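Local coordinates for protease Do-like 1, chloroplastic (Arabidopsis thaliana, PDB 3QO6), which acts as a chloroplast serine protease that is required at high temperature and that may help degrade damaged proteins in the thylakoid, at residues Q63-T68 and V102-I107; V127-F132 and G147-L152; T143-V148 and A173-G178; V253-A258 and D284-V289. All coordinates share one frame; numbering follows the deposited sequence.

Interaction 1. Residues Q63-T68 and V102-I107; sequences QGHIVT and VAVLRI
Ile66 and Leu105 face each other across two antiparallel strands, clasped by a pair of backbone hydrogen bonds. Ile66 N reaches Leu105 O at 2.7 Å, and Leu105 N returns to Ile66 O at 2.6 Å, which brings the two side chains level. With CG1 anti to its own carbonyl carbon (chi1 -54°), Ile66 runs this branch toward Ile107, at the C-terminal end of 102-107, and Ile66 CG1 comes within 4.4 Å of Ile107 CG1. Farther along the same face is Thr68, whose methyl CG2 lies 4.0 Å from Ala103 CB. Thr68 OG1, anti to the backbone N, is taken up by Ser56 O, which leaves the methyl to meet the Ala103 side chain, while Thr68 N and O bond to Ala103 O and N.

On the other face Arg106 crosses His65 obliquely. The Arg106 chain is extended from CG to NE, passing the His65 ring with Arg106 CG 3.7 Å from His65 CD2, and it sets one face of the guanidinium toward Gln63 O. Ring and guanidinium are steeply turned, their planes 77° apart. Arg106 NH1 is 3.1 Å from His65 NE2, but the angle is too poor for a hydrogen bond; the imidazole is anchored through ND1 to Asp61 instead. At the strand end Ile107 N bonds to Gly64 O, and a side chain on Gly64 would run into Ile107 O.

Val104 lies against helix 214-227. This pairing joins the third and sixth strands, side by side within the N-terminal six-stranded barrel of a chymotrypsin-like protease, with the predicted triad residues His71 and Asp101 close to the strand ends.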
loop_
_atom_site.group_PDB
_atom_site.type_symbol
_atom_site.label_atom_id
_atom_site.label_comp_id
_atom_site.label_asym_id
_atom_site.label_seq_id
_atom_site.Cartn_x
_atom_site.Cartn_y
_atom_site.Cartn_z
ATOM N N GLN B 63 8.922 -39.229 30.827
ATOM C CA GLN B 63 10.252 -39.280 30.222
ATOM C C GLN B 63 10.652 -38.005 29.503
ATOM O O GLN B 63 11.519 -38.047 28.627
ATOM C CB GLN B 63 10.388 -40.430 29.228
ATOM C CG GLN B 63 10.136 -41.774 29.823
ATOM C CD GLN B 63 8.675 -42.151 29.771
ATOM O OE1 GLN B 63 8.152 -42.512 28.709
ATOM N NE2 GLN B 63 8.003 -42.064 30.910
ATOM N N GLY B 64 10.017 -36.882 29.841
ATOM C CA GLY B 64 10.371 -35.609 29.219
ATOM C C GLY B 64 9.968 -35.350 27.770
ATOM O O GLY B 64 10.547 -34.491 27.094
ATOM N N HIS B 65 8.983 -36.094 27.278
ATOM C CA HIS B 65 8.519 -35.881 25.916
ATOM C C HIS B 65 7.531 -34.717 25.877
ATOM O O HIS B 65 6.613 -34.630 26.694
ATOM C CB HIS B 65 7.886 -37.149 25.377
ATOM C CG HIS B 65 8.887 -38.179 24.981
ATOM N ND1 HIS B 65 8.738 -39.518 25.280
ATOM C CD2 HIS B 65 10.059 -38.068 24.311
ATOM C CE1 HIS B 65 9.776 -40.188 24.810
ATOM N NE2 HIS B 65 10.593 -39.333 24.217
ATOM N N ILE B 66 7.768 -33.813 24.932
ATOM C CA ILE B 66 6.951 -32.624 24.745
ATOM C C ILE B 66 6.322 -32.636 23.335
ATOM O O ILE B 66 7.006 -32.917 22.327
ATOM C CB ILE B 66 7.817 -31.341 24.931
ATOM C CG1 ILE B 66 8.542 -31.375 26.280
ATOM C CG2 ILE B 66 6.948 -30.107 24.843
ATOM C CD1 ILE B 66 7.630 -31.311 27.507
ATOM N N VAL B 67 5.016 -32.350 23.281
ATOM C CA VAL B 67 4.270 -32.315 22.025
ATOM C C VAL B 67 4.024 -30.891 21.544
ATOM O O VAL B 67 3.846 -29.971 22.333
ATOM C CB VAL B 67 2.907 -33.012 22.170
ATOM C CG1 VAL B 67 2.257 -33.194 20.807
ATOM C CG2 VAL B 67 3.092 -34.354 22.834
ATOM N N THR B 68 4.017 -30.701 20.237
ATOM C CA THR B 68 3.766 -29.381 19.712
ATOM C C THR B 68 3.450 -29.481 18.241
ATOM O O THR B 68 3.326 -30.562 17.691
ATOM C CB THR B 68 4.984 -28.456 19.918
ATOM O OG1 THR B 68 4.592 -27.099 19.697
ATOM C CG2 THR B 68 6.097 -28.797 18.935
ATOM N N VAL B 102 2.222 -32.354 13.564
ATOM C CA VAL B 102 2.522 -32.804 14.926
ATOM C C VAL B 102 4.031 -33.031 15.104
ATOM O O VAL B 102 4.686 -33.592 14.227
ATOM C CB VAL B 102 1.848 -34.124 15.198
ATOM C CG1 VAL B 102 2.333 -34.688 16.518
ATOM C CG2 VAL B 102 0.366 -33.924 15.207
ATOM N N ALA B 103 4.583 -32.622 16.237
ATOM C CA ALA B 103 6.003 -32.817 16.465
ATOM C C ALA B 103 6.288 -33.230 17.895
ATOM O O ALA B 103 5.571 -32.832 18.814
ATOM C CB ALA B 103 6.752 -31.558 16.142
ATOM N N VAL B 104 7.317 -34.049 18.098
ATOM C CA VAL B 104 7.649 -34.436 19.467
ATOM C C VAL B 104 9.049 -34.009 19.868
ATOM O O VAL B 104 9.992 -34.134 19.106
ATOM C CB VAL B 104 7.534 -35.935 19.708
ATOM C CG1 VAL B 104 7.795 -36.199 21.172
ATOM C CG2 VAL B 104 6.155 -36.434 19.320
ATOM N N LEU B 105 9.166 -33.500 21.081
ATOM C CA LEU B 105 10.435 -33.037 21.598
ATOM C C LEU B 105 10.766 -33.823 22.845
ATOM O O LEU B 105 9.896 -34.498 23.422
ATOM C CB LEU B 105 10.334 -31.563 21.961
ATOM C CG LEU B 105 10.851 -30.459 21.038
ATOM C CD1 LEU B 105 10.697 -30.780 19.568
ATOM C CD2 LEU B 105 10.105 -29.191 21.403
ATOM N N ARG B 106 12.031 -33.753 23.250
ATOM C CA ARG B 106 12.474 -34.417 24.466
ATOM C C ARG B 106 13.395 -33.467 25.187
ATOM O O ARG B 106 14.188 -32.742 24.568
ATOM C CB ARG B 106 13.229 -35.714 24.175
ATOM C CG ARG B 106 13.267 -36.680 25.367
ATOM C CD ARG B 106 14.395 -37.734 25.269
ATOM N NE ARG B 106 14.320 -38.703 26.371
ATOM C CZ ARG B 106 13.842 -39.948 26.262
ATOM N NH1 ARG B 106 13.400 -40.402 25.087
ATOM N NH2 ARG B 106 13.772 -40.736 27.333
ATOM N N ILE B 107 13.255 -33.442 26.503
ATOM C CA ILE B 107 14.096 -32.610 27.336
ATOM C C ILE B 107 14.542 -33.444 28.526
ATOM O O ILE B 107 13.890 -34.428 28.904
ATOM C CB ILE B 107 13.380 -31.316 27.844
ATOM C CG1 ILE B 107 12.165 -31.668 28.695
ATOM C CG2 ILE B 107 13.008 -30.433 26.671
ATOM C CD1 ILE B 107 11.617 -30.489 29.478
#

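Interaction 2. Residues V127-F132 and G147-L152; sequences VGQKVF and GVISGL
A beta hairpin, strands 130-135 and 143-157, is held together here well away from its turn, where Val131 pairs with Gly147 and the loop ahead of the first strand lies along Ile149. Val131 N bonds to Gly147 O at 2.9 Å and Gly147 N answers to Val131 O at 3.2 Å. Next, Ile149 N meets Gln129 O at 3.0 Å, and Gly128 N closes the series on Ile149 O at 2.9 Å. The backbone turn at Gly128 would jam a CB against the preceding carbonyl oxygen.

Ile149 is the apolar centre: its CG1-CD1 branch touches Val131 and Gln129, and its CG2 meets Val127. Ile149 CG1, anti to the carbonyl carbon (chi1 -74°), meets Val131 CG1 at 3.7 Å, the two side chains crossing at about a right angle. Ile149 CD1 runs alongside Gln129 and touches its CG at 3.8 Å, while the Gln129 OE1 end is tied to Leu126 N. The other branch, Ile149 CG2, rests 3.8 Å from Val127 CA. An alanine in place of this isoleucine would probably open a gap among Val131, Gln129 and Val127 and leave the aliphatic part of Gln129 without its neighbour. Val127 CG2 in turn lies 3.8 Å from Gly151 CA.

Beyond the pair, Ser150 and Gly151 both face Gln170 of strand 168-171, a classic beta bulge. Ser150 OG bonds to Leu144 O of a second subunit, so the hairpin also takes part in the assembly. Lys130 NZ forms a salt bridge with Asp15 on helix 14-26 of its own chain.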
loop_
_atom_site.group_PDB
_atom_site.type_symbol
_atom_site.label_atom_id
_atom_site.label_comp_id
_atom_site.label_asym_id
_atom_site.label_seq_id
_atom_site.Cartn_x
_atom_site.Cartn_y
_atom_site.Cartn_z
ATOM N N VAL B 127 -20.691 -30.992 19.135
ATOM C CA VAL B 127 -20.733 -29.532 18.978
ATOM C C VAL B 127 -21.504 -28.935 20.150
ATOM O O VAL B 127 -22.577 -29.432 20.519
ATOM C CB VAL B 127 -21.445 -29.125 17.691
ATOM C CG1 VAL B 127 -21.755 -27.621 17.705
ATOM C CG2 VAL B 127 -20.565 -29.470 16.521
ATOM N N GLY B 128 -20.958 -27.883 20.748
ATOM C CA GLY B 128 -21.639 -27.262 21.870
ATOM C C GLY B 128 -20.964 -27.521 23.208
ATOM O O GLY B 128 -21.145 -26.726 24.138
ATOM N N GLN B 129 -20.187 -28.596 23.363
ATOM C CA GLN B 129 -19.583 -28.792 24.694
ATOM C C GLN B 129 -18.469 -27.779 24.901
ATOM O O GLN B 129 -17.889 -27.308 23.927
ATOM C CB GLN B 129 -19.095 -30.231 24.894
ATOM C CG GLN B 129 -18.032 -30.696 23.972
ATOM C CD GLN B 129 -17.707 -32.180 24.199
ATOM O OE1 GLN B 129 -18.120 -33.042 23.405
ATOM N NE2 GLN B 129 -16.972 -32.483 25.285
ATOM N N LYS B 130 -18.192 -27.409 26.146
ATOM C CA LYS B 130 -17.144 -26.406 26.411
ATOM C C LYS B 130 -15.686 -26.835 26.206
ATOM O O LYS B 130 -15.337 -28.007 26.404
ATOM C CB LYS B 130 -17.282 -25.847 27.831
ATOM C CG LYS B 130 -18.636 -25.260 28.038
ATOM C CD LYS B 130 -18.767 -24.480 29.325
ATOM C CE LYS B 130 -20.228 -23.999 29.523
ATOM N NZ LYS B 130 -20.467 -23.440 30.898
ATOM N N VAL B 131 -14.841 -25.888 25.787
ATOM C CA VAL B 131 -13.423 -26.173 25.637
ATOM C C VAL B 131 -12.581 -25.088 26.293
ATOM O O VAL B 131 -13.033 -23.949 26.527
ATOM C CB VAL B 131 -13.002 -26.322 24.191
ATOM C CG1 VAL B 131 -13.628 -27.576 23.607
ATOM C CG2 VAL B 131 -13.369 -25.086 23.406
ATOM N N PHE B 132 -11.345 -25.468 26.602
ATOM C CA PHE B 132 -10.409 -24.585 27.266
ATOM C C PHE B 132 -9.084 -24.620 26.517
ATOM O O PHE B 132 -8.492 -25.691 26.334
ATOM C CB PHE B 132 -10.228 -25.060 28.705
ATOM C CG PHE B 132 -11.512 -25.214 29.434
ATOM C CD1 PHE B 132 -11.918 -24.249 30.338
ATOM C CD2 PHE B 132 -12.383 -26.251 29.108
ATOM C CE1 PHE B 132 -13.187 -24.302 30.910
ATOM C CE2 PHE B 132 -13.660 -26.324 29.659
ATOM C CZ PHE B 132 -14.067 -25.342 30.566
ATOM N N GLY B 147 -14.265 -21.343 25.145
ATOM C CA GLY B 147 -15.228 -21.283 24.080
ATOM C C GLY B 147 -15.962 -22.600 23.987
ATOM O O GLY B 147 -16.061 -23.365 24.943
ATOM N N VAL B 148 -16.405 -22.911 22.789
ATOM C CA VAL B 148 -17.202 -24.099 22.595
ATOM C C VAL B 148 -16.699 -24.886 21.357
ATOM O O VAL B 148 -15.958 -24.349 20.521
ATOM C CB VAL B 148 -18.674 -23.579 22.423
ATOM C CG1 VAL B 148 -19.165 -23.790 20.972
ATOM C CG2 VAL B 148 -19.565 -24.147 23.472
ATOM N N ILE B 149 -17.041 -26.161 21.247
ATOM C CA ILE B 149 -16.664 -26.871 20.035
ATOM C C ILE B 149 -17.681 -26.333 19.025
ATOM O O ILE B 149 -18.886 -26.483 19.232
ATOM C CB ILE B 149 -16.894 -28.384 20.138
ATOM C CG1 ILE B 149 -15.828 -29.027 21.029
ATOM C CG2 ILE B 149 -16.945 -28.980 18.726
ATOM C CD1 ILE B 149 -15.766 -30.525 20.889
ATOM N N SER B 150 -17.210 -25.714 17.949
ATOM C CA SER B 150 -18.088 -25.132 16.943
ATOM C C SER B 150 -18.398 -26.086 15.832
ATOM O O SER B 150 -19.407 -25.935 15.122
ATOM C CB SER B 150 -17.441 -23.904 16.319
ATOM O OG SER B 150 -17.328 -22.863 17.257
ATOM N N GLY B 151 -17.497 -27.042 15.657
ATOM C CA GLY B 151 -17.643 -28.011 14.589
ATOM C C GLY B 151 -16.700 -29.188 14.743
ATOM O O GLY B 151 -15.673 -29.137 15.456
ATOM N N LEU B 152 -17.064 -30.265 14.059
ATOM C CA LEU B 152 -16.289 -31.486 14.086
ATOM C C LEU B 152 -16.072 -32.018 12.683
ATOM O O LEU B 152 -16.774 -31.632 11.751
ATOM C CB LEU B 152 -17.020 -32.517 14.938
ATOM C CG LEU B 152 -16.999 -32.022 16.375
ATOM C CD1 LEU B 152 -17.950 -32.812 17.262
ATOM C CD2 LEU B 152 -15.541 -32.109 16.863
#

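Interaction 3. Residues T143-V148 and A173-G178; sequences TLTTGV and AAINPG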
loop_
_atom_site.group_PDB
_atom_site.type_symbol
_atom_site.label_atom_id
_atom_site.label_comp_id
_atom_site.label_asym_id
_atom_site.label_seq_id
_atom_site.Cartn_x
_atom_site.Cartn_y
_atom_site.Cartn_z
ATOM N N THR B 143 -1.829 -18.429 28.695
ATOM C CA THR B 143 -3.094 -17.741 28.598
ATOM C C THR B 143 -4.234 -18.739 28.459
ATOM O O THR B 143 -4.149 -19.712 27.697
ATOM C CB THR B 143 -3.118 -16.846 27.380
ATOM O OG1 THR B 143 -2.272 -15.723 27.619
ATOM C CG2 THR B 143 -4.543 -16.391 27.071
ATOM N N LEU B 144 -5.305 -18.490 29.193
ATOM C CA LEU B 144 -6.466 -19.339 29.098
ATOM C C LEU B 144 -7.568 -18.623 28.299
ATOM O O LEU B 144 -7.854 -17.447 28.510
ATOM C CB LEU B 144 -6.988 -19.651 30.508
ATOM C CG LEU B 144 -8.390 -20.275 30.586
ATOM C CD1 LEU B 144 -8.303 -21.738 30.273
ATOM C CD2 LEU B 144 -8.970 -20.081 31.935
ATOM N N THR B 145 -8.171 -19.321 27.360
ATOM C CA THR B 145 -9.304 -18.748 26.647
ATOM C C THR B 145 -10.302 -19.881 26.565
ATOM O O THR B 145 -9.937 -21.049 26.403
ATOM C CB THR B 145 -8.983 -18.261 25.215
ATOM O OG1 THR B 145 -8.293 -19.300 24.511
ATOM C CG2 THR B 145 -8.181 -16.915 25.250
ATOM N N THR B 146 -11.572 -19.545 26.708
ATOM C CA THR B 146 -12.584 -20.581 26.654
ATOM C C THR B 146 -13.561 -20.286 25.536
ATOM O O THR B 146 -13.680 -19.152 25.072
ATOM C CB THR B 146 -13.387 -20.665 27.962
ATOM O OG1 THR B 146 -14.153 -19.464 28.095
ATOM C CG2 THR B 146 -12.451 -20.820 29.172
ATOM N N GLY B 147 -14.265 -21.343 25.145
ATOM C CA GLY B 147 -15.228 -21.283 24.080
ATOM C C GLY B 147 -15.962 -22.600 23.987
ATOM O O GLY B 147 -16.061 -23.365 24.943
ATOM N N VAL B 148 -16.405 -22.911 22.789
ATOM C CA VAL B 148 -17.202 -24.099 22.595
ATOM C C VAL B 148 -16.699 -24.886 21.357
ATOM O O VAL B 148 -15.958 -24.349 20.521
ATOM C CB VAL B 148 -18.674 -23.579 22.423
ATOM C CG1 VAL B 148 -19.165 -23.790 20.972
ATOM C CG2 VAL B 148 -19.565 -24.147 23.472
ATOM N N ALA B 173 -13.087 -20.425 20.837
ATOM C CA ALA B 173 -12.247 -19.982 21.941
ATOM C C ALA B 173 -11.155 -19.183 21.244
ATOM O O ALA B 173 -10.599 -19.647 20.247
ATOM C CB ALA B 173 -11.613 -21.166 22.640
ATOM N N ALA B 174 -10.852 -17.990 21.753
ATOM C CA ALA B 174 -9.818 -17.137 21.158
ATOM C C ALA B 174 -8.486 -17.876 20.927
ATOM O O ALA B 174 -7.854 -18.379 21.873
ATOM C CB ALA B 174 -9.600 -15.933 22.053
ATOM N N ILE B 175 -8.050 -17.917 19.673
ATOM C CA ILE B 175 -6.826 -18.594 19.305
ATOM C C ILE B 175 -5.977 -17.621 18.488
ATOM O O ILE B 175 -6.331 -17.278 17.356
ATOM C CB ILE B 175 -7.158 -19.889 18.461
ATOM C CG1 ILE B 175 -7.661 -21.000 19.368
ATOM C CG2 ILE B 175 -5.955 -20.415 17.769
ATOM C CD1 ILE B 175 -6.893 -21.092 20.681
ATOM N N ASN B 176 -4.859 -17.161 19.045
ATOM C CA ASN B 176 -3.994 -16.228 18.294
ATOM C C ASN B 176 -2.576 -16.758 18.050
ATOM O O ASN B 176 -2.219 -17.833 18.525
ATOM C CB ASN B 176 -3.832 -14.897 19.034
ATOM C CG ASN B 176 -5.110 -14.156 19.189
ATOM O OD1 ASN B 176 -5.727 -14.188 20.255
ATOM N ND2 ASN B 176 -5.525 -13.477 18.137
ATOM N N PRO B 177 -1.757 -16.007 17.289
ATOM C CA PRO B 177 -0.370 -16.430 17.022
ATOM C C PRO B 177 0.334 -16.645 18.356
ATOM O O PRO B 177 0.346 -15.767 19.206
ATOM C CB PRO B 177 0.185 -15.263 16.239
ATOM C CG PRO B 177 -1.002 -14.925 15.349
ATOM C CD PRO B 177 -2.193 -14.997 16.304
ATOM N N GLY B 178 0.879 -17.840 18.544
ATOM C CA GLY B 178 1.529 -18.159 19.793
ATOM C C GLY B 178 0.766 -19.241 20.528
ATOM O O GLY B 178 1.223 -19.747 21.566
HETATM O O HOH W 1 -12.269 -16.819 24.018
#
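This is a loop-on-strand contact in the protease domain: the irregular segment 173-178, which runs on to the predicted nucleophile Ser180, leans on the start of strand 143-157 through Thr145, Ala173 and Ala174. The direct polar link is a single one. Thr145 OG1 donates to Ala174 O at 2.8 Å, lying in the carbonyl plane on a lone pair. Its hydroxyl occupies the position between backbone N and carbonyl carbon (chi1 50°), which aims it at the loop and leaves the methyl, Thr145 CG2, 3.6 Å from Ala174 CB.

A water forms a second bridge: it donates to Thr146 O at 2.9 Å and accepts from Ala174 N at 2.9 Å. Ala174 is therefore held at both ends: its carbonyl directly by Thr145 OG1, its N-H by way of the water. Ala173 presses closer to the backbone, its CB 3.6 Å from Thr146 C, and Ala173 CA makes a CA-H...O contact with Thr146 O at 3.5 Å. A CB on Gly147 would collide with Ala173 N, so the bare backbone there permits the close approach.

A valine in place of Thr145 would lose the hydroxyl and probably leave Ala174 O without this donor, the loop freer to shift.

Farther along, Ile175 N bonds to Ser205 OG, and Gly178 makes a backbone hydrogen bond to the bound peptide. The chemistry is that of small side chains and few but directed polar links: one hydroxyl and one water hold the C=O and N-H of Ala174, in a loop that leads into the active site.

Interaction 4. Residues V253-A258 and D284-V289; sequences VLVLDA and DIITSV
Val253 and Ile286 form the hydrogen-bonded pair at the heart of this antiparallel contact in the PDZ domain. Three backbone bonds tie the strands: Val253 N to Ile286 O at 2.8 Å, Ile286 N to Val253 O at 2.7 Å, and Val255 N to Asp284 O at 2.9 Å. Val253 O has a second, weaker neighbour, the CA-H of Ile285, with Ile285 CA 3.2 Å away.

The apolar contacts sit mainly on the Val253 and Ile286 face. Ile286 carries CG1 anti to its carbonyl carbon (chi1 -54°), which swings its tip toward Val255; Ile286 CD1 lies 3.8 Å from Val255 CG1, the side chains crossing at about a right angle. Leu254 and Ile285 point to the other face, where Ile285 CG2 leans over the backbone, 3.6 Å from Val253 O.

The charged group belongs to Asp284, and its partners lie outside the pair: OD2 takes the backbone N of Gln270 and a salt bridge from Arg319.

Past Val255 on one strand and past Ile286 on the other, the residues of 253-258 and 284-289 no longer meet. Each strand then carries a classic bulge against its outer neighbour, Leu256 and Asp257 facing Lys238 of strand 238-239, Thr287 and Ser288 facing Glu316 of strand 312-318, so this pair forms the middle of the sheet.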
loop_
_atom_site.group_PDB
_atom_site.type_symbol
_atom_site.label_atom_id
_atom_site.label_comp_id
_atom_site.label_asym_id
_atom_site.label_seq_id
_atom_site.Cartn_x
_atom_site.Cartn_y
_atom_site.Cartn_z
ATOM N N VAL B 253 -9.310 -36.554 -10.881
ATOM C CA VAL B 253 -7.949 -36.021 -10.727
ATOM C C VAL B 253 -7.075 -36.381 -11.920
ATOM O O VAL B 253 -6.917 -37.558 -12.252
ATOM C CB VAL B 253 -7.248 -36.589 -9.467
ATOM C CG1 VAL B 253 -5.991 -35.813 -9.181
ATOM C CG2 VAL B 253 -8.164 -36.541 -8.294
ATOM N N LEU B 254 -6.484 -35.371 -12.545
ATOM C CA LEU B 254 -5.623 -35.577 -13.709
ATOM C C LEU B 254 -4.207 -35.923 -13.264
ATOM O O LEU B 254 -3.541 -35.078 -12.661
ATOM C CB LEU B 254 -5.581 -34.282 -14.531
ATOM C CG LEU B 254 -4.926 -34.195 -15.909
ATOM C CD1 LEU B 254 -4.916 -32.740 -16.321
ATOM C CD2 LEU B 254 -3.521 -34.725 -15.901
ATOM N N VAL B 255 -3.712 -37.127 -13.544
ATOM C CA VAL B 255 -2.343 -37.369 -13.121
ATOM C C VAL B 255 -1.436 -36.695 -14.142
ATOM O O VAL B 255 -1.588 -36.863 -15.343
ATOM C CB VAL B 255 -1.954 -38.902 -12.923
ATOM C CG1 VAL B 255 -3.176 -39.756 -12.627
ATOM C CG2 VAL B 255 -1.155 -39.405 -14.072
ATOM N N LEU B 256 -0.529 -35.870 -13.648
ATOM C CA LEU B 256 0.392 -35.169 -14.496
ATOM C C LEU B 256 1.617 -36.045 -14.673
ATOM O O LEU B 256 2.177 -36.134 -15.766
ATOM C CB LEU B 256 0.778 -33.848 -13.841
ATOM C CG LEU B 256 -0.406 -32.909 -13.553
ATOM C CD1 LEU B 256 0.089 -31.621 -12.901
ATOM C CD2 LEU B 256 -1.140 -32.595 -14.855
ATOM N N ASP B 257 2.036 -36.707 -13.596
ATOM C CA ASP B 257 3.219 -37.571 -13.659
ATOM C C ASP B 257 3.163 -38.774 -12.715
ATOM O O ASP B 257 2.713 -38.679 -11.560
ATOM C CB ASP B 257 4.484 -36.765 -13.353
ATOM C CG ASP B 257 5.748 -37.481 -13.777
ATOM O OD1 ASP B 257 6.763 -37.385 -13.065
ATOM O OD2 ASP B 257 5.742 -38.132 -14.835
ATOM N N ALA B 258 3.618 -39.911 -13.231
ATOM C CA ALA B 258 3.672 -41.157 -12.475
ATOM C C ALA B 258 5.040 -41.703 -12.798
ATOM O O ALA B 258 5.209 -42.451 -13.781
ATOM C CB ALA B 258 2.599 -42.125 -12.938
ATOM N N ASP B 284 -3.693 -40.197 -17.386
ATOM C CA ASP B 284 -4.902 -40.798 -16.842
ATOM C C ASP B 284 -5.649 -39.846 -15.906
ATOM O O ASP B 284 -5.076 -38.912 -15.361
ATOM C CB ASP B 284 -4.567 -42.099 -16.095
ATOM C CG ASP B 284 -3.921 -43.134 -16.993
ATOM O OD1 ASP B 284 -4.115 -43.050 -18.222
ATOM O OD2 ASP B 284 -3.224 -44.030 -16.470
ATOM N N ILE B 285 -6.939 -40.085 -15.736
ATOM C CA ILE B 285 -7.736 -39.273 -14.843
ATOM C C ILE B 285 -8.352 -40.212 -13.822
ATOM O O ILE B 285 -9.092 -41.117 -14.180
ATOM C CB ILE B 285 -8.851 -38.540 -15.578
ATOM C CG1 ILE B 285 -8.263 -37.620 -16.626
ATOM C CG2 ILE B 285 -9.645 -37.725 -14.604
ATOM C CD1 ILE B 285 -9.299 -37.047 -17.521
ATOM N N ILE B 286 -8.037 -39.999 -12.551
ATOM C CA ILE B 286 -8.551 -40.852 -11.504
ATOM C C ILE B 286 -9.950 -40.387 -11.172
ATOM O O ILE B 286 -10.155 -39.231 -10.801
ATOM C CB ILE B 286 -7.650 -40.784 -10.263
ATOM C CG1 ILE B 286 -6.213 -41.095 -10.675
ATOM C CG2 ILE B 286 -8.131 -41.768 -9.201
ATOM C CD1 ILE B 286 -5.207 -40.851 -9.592
ATOM N N THR B 287 -10.906 -41.301 -11.320
ATOM C CA THR B 287 -12.311 -41.019 -11.074
ATOM C C THR B 287 -12.793 -41.764 -9.835
ATOM O O THR B 287 -13.822 -41.431 -9.240
ATOM C CB THR B 287 -13.160 -41.425 -12.309
ATOM O OG1 THR B 287 -13.084 -42.845 -12.513
ATOM C CG2 THR B 287 -12.627 -40.720 -13.568
ATOM N N SER B 288 -12.031 -42.777 -9.444
ATOM C CA SER B 288 -12.365 -43.560 -8.270
ATOM C C SER B 288 -11.151 -44.355 -7.816
ATOM O O SER B 288 -10.257 -44.676 -8.608
ATOM C CB SER B 288 -13.511 -44.527 -8.569
ATOM O OG SER B 288 -13.025 -45.748 -9.111
ATOM N N VAL B 289 -11.124 -44.654 -6.525
ATOM C CA VAL B 289 -10.052 -45.429 -5.927
ATOM C C VAL B 289 -10.812 -46.456 -5.094
ATOM O O VAL B 289 -11.660 -46.090 -4.274
ATOM C CB VAL B 289 -9.160 -44.542 -5.050
ATOM C CG1 VAL B 289 -9.939 -44.045 -3.855
ATOM C CG2 VAL B 289 -7.947 -45.304 -4.623
#

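Overall arrangement
Interactions 1, 2 and 3 lie in the protease domain, and interaction 4 in the PDZ domain. Interactions 2 and 3 have centres about 12 Å apart, share Gly147 and Val148 on strand 143-157, and meet where Phe132 packs on Thr146 and Leu144. Interaction 1 belongs to the other, N-terminal barrel, its centre about 22 Å from that of interaction 3; the predicted triad draws on both halves, His71 and Asp101 close to interaction 1 and Ser180 just after 173-178. Along the chain, interaction 1 closes before 2 and 3 begin, and interaction 4 comes last. Its centre, about 38 Å from those of interactions 1 and 2, marks a separate module.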